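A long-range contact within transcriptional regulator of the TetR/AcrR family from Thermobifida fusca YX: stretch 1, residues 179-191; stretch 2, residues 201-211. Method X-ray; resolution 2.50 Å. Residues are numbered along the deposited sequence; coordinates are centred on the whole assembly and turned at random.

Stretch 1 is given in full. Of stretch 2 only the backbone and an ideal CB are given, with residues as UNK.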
# COMPACT_ATOMS: atom_id res chain seq x y z
N THR A 179 -3.25 9.48 3.06
CA THR A 179 -2.80 8.76 4.27
C THR A 179 -3.93 7.95 4.91
O THR A 179 -3.71 6.78 5.29
CB THR A 179 -2.18 9.74 5.31
OG1 THR A 179 -1.03 10.39 4.75
CG2 THR A 179 -1.77 8.99 6.61
N LEU A 180 -5.11 8.55 5.03
CA LEU A 180 -6.28 7.89 5.64
C LEU A 180 -6.79 6.75 4.76
O LEU A 180 -7.03 5.64 5.26
CB LEU A 180 -7.42 8.89 5.93
CG LEU A 180 -7.22 10.05 6.94
CD1 LEU A 180 -8.46 11.01 6.86
CD2 LEU A 180 -6.96 9.55 8.37
N LEU A 181 -6.95 7.03 3.46
CA LEU A 181 -7.35 6.00 2.47
C LEU A 181 -6.25 4.95 2.35
O LEU A 181 -6.55 3.77 2.32
CB LEU A 181 -7.66 6.61 1.09
CG LEU A 181 -8.91 7.50 0.94
CD1 LEU A 181 -8.95 8.11 -0.45
CD2 LEU A 181 -10.23 6.74 1.25
N GLY A 182 -4.99 5.38 2.30
CA GLY A 182 -3.82 4.50 2.26
C GLY A 182 -3.78 3.50 3.41
O GLY A 182 -3.47 2.32 3.19
N ALA A 183 -4.10 3.97 4.62
CA ALA A 183 -4.17 3.13 5.84
C ALA A 183 -5.27 2.06 5.71
O ALA A 183 -5.08 0.93 6.15
CB ALA A 183 -4.40 3.98 7.11
N ALA A 184 -6.41 2.44 5.12
CA ALA A 184 -7.53 1.52 4.86
C ALA A 184 -7.19 0.48 3.79
O ALA A 184 -7.46 -0.71 3.98
CB ALA A 184 -8.78 2.30 4.45
N ILE A 185 -6.59 0.93 2.69
CA ILE A 185 -6.20 0.07 1.55
C ILE A 185 -5.15 -1.00 1.91
O ILE A 185 -5.30 -2.15 1.54
CB ILE A 185 -5.71 0.93 0.33
CG1 ILE A 185 -6.85 1.80 -0.23
CG2 ILE A 185 -5.16 0.04 -0.80
CD1 ILE A 185 -6.40 2.96 -1.11
N TRP A 186 -4.12 -0.62 2.67
CA TRP A 186 -3.00 -1.53 3.06
C TRP A 186 -3.42 -2.87 3.70
O TRP A 186 -2.65 -3.84 3.69
CB TRP A 186 -2.01 -0.80 3.97
CG TRP A 186 -0.66 -1.44 4.10
CD1 TRP A 186 -0.12 -2.04 5.20
CD2 TRP A 186 0.33 -1.53 3.07
NE1 TRP A 186 1.15 -2.49 4.92
CE2 TRP A 186 1.46 -2.19 3.62
CE3 TRP A 186 0.38 -1.11 1.72
CZ2 TRP A 186 2.63 -2.45 2.88
CZ3 TRP A 186 1.55 -1.37 0.97
CH2 TRP A 186 2.66 -2.04 1.56
N THR A 187 -4.63 -2.90 4.27
CA THR A 187 -5.24 -4.13 4.79
C THR A 187 -5.21 -5.30 3.79
O THR A 187 -5.10 -6.45 4.24
CB THR A 187 -6.71 -3.90 5.21
OG1 THR A 187 -7.45 -3.39 4.10
CG2 THR A 187 -6.82 -2.91 6.38
N TYR A 188 -5.26 -5.03 2.47
CA TYR A 188 -5.21 -6.11 1.46
C TYR A 188 -3.90 -6.92 1.50
O TYR A 188 -3.91 -8.09 1.15
CB TYR A 188 -5.57 -5.65 0.02
CG TYR A 188 -4.45 -5.10 -0.87
CD1 TYR A 188 -3.59 -5.97 -1.60
CD2 TYR A 188 -4.28 -3.72 -1.05
CE1 TYR A 188 -2.57 -5.46 -2.45
CE2 TYR A 188 -3.27 -3.20 -1.89
CZ TYR A 188 -2.43 -4.07 -2.59
OH TYR A 188 -1.46 -3.52 -3.39
N ARG A 189 -2.80 -6.28 1.92
CA ARG A 189 -1.50 -6.98 2.05
C ARG A 189 -1.32 -7.75 3.36
O ARG A 189 -0.59 -8.74 3.35
CB ARG A 189 -0.31 -6.02 1.83
CG ARG A 189 -0.10 -5.62 0.35
CD ARG A 189 1.32 -5.09 0.09
NE ARG A 189 2.41 -6.11 0.14
CZ ARG A 189 3.21 -6.40 1.18
NH1 ARG A 189 3.11 -5.81 2.37
NH2 ARG A 189 4.16 -7.34 1.02
N TRP A 190 -1.99 -7.35 4.46
CA TRP A 190 -1.84 -8.02 5.77
C TRP A 190 -3.07 -8.78 6.36
O TRP A 190 -2.86 -9.74 7.11
CB TRP A 190 -1.28 -7.06 6.83
CG TRP A 190 -2.18 -5.95 7.28
CD1 TRP A 190 -2.18 -4.67 6.82
CD2 TRP A 190 -3.18 -6.01 8.31
NE1 TRP A 190 -3.12 -3.93 7.49
CE2 TRP A 190 -3.76 -4.72 8.40
CE3 TRP A 190 -3.65 -7.02 9.17
CZ2 TRP A 190 -4.78 -4.41 9.32
CZ3 TRP A 190 -4.68 -6.72 10.08
CH2 TRP A 190 -5.23 -5.42 10.14
N TYR A 191 -4.30 -8.36 6.05
CA TYR A 191 -5.51 -9.02 6.60
C TYR A 191 -5.67 -10.50 6.17
O TYR A 191 -5.67 -10.81 4.97
CB TYR A 191 -6.80 -8.24 6.28
CG TYR A 191 -8.07 -8.92 6.79
CD1 TYR A 191 -8.34 -9.05 8.17
CD2 TYR A 191 -9.02 -9.44 5.89
CE1 TYR A 191 -9.52 -9.69 8.64
CE2 TYR A 191 -10.21 -10.07 6.35
CZ TYR A 191 -10.45 -10.19 7.72
OH TYR A 191 -11.62 -10.81 8.14
N UNK A 201 -14.24 -6.21 13.51
CA UNK A 201 -13.29 -5.75 14.55
C UNK A 201 -12.15 -4.93 13.94
O UNK A 201 -11.73 -3.92 14.52
CB UNK A 201 -12.71 -6.94 15.31
N UNK A 202 -11.64 -5.39 12.78
CA UNK A 202 -10.55 -4.70 12.07
C UNK A 202 -11.01 -3.33 11.53
O UNK A 202 -10.26 -2.36 11.62
CB UNK A 202 -10.04 -5.57 10.92
N UNK A 203 -12.24 -3.24 11.00
CA UNK A 203 -12.81 -1.97 10.52
C UNK A 203 -13.00 -0.96 11.67
O UNK A 203 -12.62 0.22 11.54
CB UNK A 203 -14.15 -2.23 9.83
N UNK A 204 -13.56 -1.43 12.78
CA UNK A 204 -13.82 -0.61 13.97
C UNK A 204 -12.53 -0.04 14.57
O UNK A 204 -12.47 1.16 14.86
CB UNK A 204 -14.56 -1.44 15.02
N UNK A 205 -11.53 -0.90 14.76
CA UNK A 205 -10.23 -0.51 15.35
C UNK A 205 -9.40 0.45 14.46
O UNK A 205 -8.86 1.44 14.96
CB UNK A 205 -9.41 -1.77 15.63
N UNK A 206 -9.34 0.16 13.15
CA UNK A 206 -8.66 1.02 12.16
C UNK A 206 -9.30 2.41 12.15
O UNK A 206 -8.59 3.40 12.27
CB UNK A 206 -8.72 0.40 10.76
N UNK A 207 -10.63 2.48 12.04
CA UNK A 207 -11.36 3.77 12.03
C UNK A 207 -11.27 4.52 13.39
O UNK A 207 -11.27 5.76 13.42
CB UNK A 207 -12.83 3.52 11.68
N UNK A 208 -11.19 3.78 14.49
CA UNK A 208 -10.99 4.38 15.83
C UNK A 208 -9.54 4.89 16.00
O UNK A 208 -9.32 5.91 16.67
CB UNK A 208 -11.31 3.36 16.92
N UNK A 209 -8.57 4.18 15.41
CA UNK A 209 -7.16 4.58 15.45
C UNK A 209 -6.94 5.89 14.69
O UNK A 209 -6.38 6.84 15.24
CB UNK A 209 -6.28 3.48 14.86
N UNK A 210 -7.42 5.95 13.44
CA UNK A 210 -7.26 7.14 12.58
C UNK A 210 -7.97 8.41 13.11
O UNK A 210 -7.46 9.51 12.94
CB UNK A 210 -7.79 6.82 11.18
N UNK A 211 -9.13 8.22 13.74
CA UNK A 211 -9.97 9.31 14.32
C UNK A 211 -9.38 10.02 15.54
O UNK A 211 -9.32 11.25 15.58
CB UNK A 211 -11.33 8.74 14.72

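Stretch 2 is helical throughout, with phi and psi close to -65° and -43°, so residues four apart fall roughly on one side. Positions 202, 206 and 210 direct their CA-to-CB bonds toward stretch 1; the others mostly look elsewhere, where stretch 1 cannot dictate a residue type.

At position 201 nothing of stretch 1 lies within 5.5 Å of the ideal CB, so almost any helix-tolerant residue would do. The deposited residue is Glu-201, whose OE2 is hydrogen-bonded elsewhere in the structure.

Position 202 is more constrained. Its ideal CB stands 4.7 Å from Tyr-191 CE1 and 4.9 Å from Trp-190 CH2, within reach of two aromatic rings, in directions roughly at right angles, that offer carbon surface. A small or medium apolar side chain such as Ala, Val or Ile would suit it, and a branch at CB could reach both rings. Val-202 does this: with chi1 t, CG1 lies 3.7 Å from Trp-190 CH2 while CG2 lies 4.0 Å from Tyr-191 CE1.

Position 203 points sideways and position 204 is out of reach, so both are left open by stretch 1. They hold Val-203, whose side chain comes no nearer than 7.4 Å, and Glu-204, which faces a partner one turn on in its own helix. Position 205 is equally unconstrained; Gln-205 fills it, and its OE1 is hydrogen-bonded elsewhere in the structure.

Position 206 points toward stretch 1, yet its ideal CB has no atom of that stretch within 5.5 Å. The gap calls for length, and the methyl of Thr-187 and the indole of Trp-190 call for carbon; Thr-187 OG1 already donates its proton to Ala-184 O, at 2.7 Å. Leu, Ile or Met would serve. Ile-206, with chi1 m and chi2 t, extends CD1 to 3.4 Å from Thr-187 CG2, a close methyl-to-methyl approach. The same CD1 meets the edge of the Trp-190 ring, 4.2 Å from CZ2.

Positions 207 and 208 find nothing of stretch 1 near their ideal CB atoms. Thr-207, with chi1 p, folds its hydroxyl back toward the carbonyls of the preceding turn. Arg-208 forms a salt bridge within the helix, its NE 3.1 Å from Glu-204 OE2. Position 209, likewise out of reach, holds Leu-209, whose side chain stays at least 7.3 Å from stretch 1.

Position 210 faces the helical part of stretch 1, and its CA is 7.0 Å from that of Leu-180. The ideal CB is 4.0 Å from Leu-180 CD2, and the small Ala-183 leaves room for a longer side chain. Leu, Ile or Met would be reasonable. Leu-210, with chi1 m and chi2 t, places CD2 3.8 Å from Ala-183 CB and CD1 3.9 Å from Leu-180 O. It has the largest area of stretch 2 covered by stretch 1, 73 Å².

Position 211 points away, so the contact sets no preference; Leu-211 occupies it. No hydrogen bond links the stretches: apolar packing builds the contact, burying 361 Å² in all.

Stretch 2, residues 201-211: EVVEQITRLLL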
# COMPACT_ATOMS: atom_id res chain seq x y z
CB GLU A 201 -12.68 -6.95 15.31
CG GLU A 201 -13.68 -7.81 16.07
CD GLU A 201 -13.06 -9.11 16.55
OE1 GLU A 201 -12.31 -9.08 17.55
OE2 GLU A 201 -13.33 -10.15 15.91
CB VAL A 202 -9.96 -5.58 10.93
CG1 VAL A 202 -8.88 -4.81 10.15
CG2 VAL A 202 -9.39 -6.88 11.48
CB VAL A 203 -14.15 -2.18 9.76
CG1 VAL A 203 -14.82 -0.82 9.42
CG2 VAL A 203 -13.94 -3.04 8.49
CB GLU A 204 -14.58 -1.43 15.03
CG GLU A 204 -15.23 -0.63 16.17
CD GLU A 204 -14.27 -0.11 17.22
OE1 GLU A 204 -13.37 -0.87 17.65
OE2 GLU A 204 -14.44 1.07 17.64
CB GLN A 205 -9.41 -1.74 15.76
CG GLN A 205 -10.01 -2.47 16.95
CD GLN A 205 -9.20 -3.69 17.40
OE1 GLN A 205 -8.01 -3.84 17.11
NE2 GLN A 205 -9.85 -4.56 18.15
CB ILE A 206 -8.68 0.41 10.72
CG1 ILE A 206 -7.70 -0.76 10.63
CG2 ILE A 206 -8.28 1.46 9.66
CD1 ILE A 206 -7.78 -1.54 9.32
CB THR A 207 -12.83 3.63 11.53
OG1 THR A 207 -13.56 2.76 12.41
CG2 THR A 207 -12.87 3.09 10.10
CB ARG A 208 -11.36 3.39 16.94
CG ARG A 208 -11.33 3.97 18.37
CD ARG A 208 -12.28 3.20 19.33
NE ARG A 208 -11.95 1.77 19.43
CZ ARG A 208 -11.07 1.21 20.27
NH1 ARG A 208 -10.35 1.94 21.13
NH2 ARG A 208 -10.89 -0.12 20.22
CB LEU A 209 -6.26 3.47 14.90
CG LEU A 209 -4.74 3.64 14.99
CD1 LEU A 209 -4.27 3.72 16.44
CD2 LEU A 209 -4.08 2.49 14.30
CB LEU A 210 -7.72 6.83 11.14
CG LEU A 210 -7.00 5.68 10.39
CD1 LEU A 210 -7.71 5.31 9.07
CD2 LEU A 210 -5.52 5.99 10.17
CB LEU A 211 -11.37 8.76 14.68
CG LEU A 211 -12.44 9.59 15.42
CD1 LEU A 211 -12.70 10.94 14.78
CD2 LEU A 211 -13.74 8.77 15.51
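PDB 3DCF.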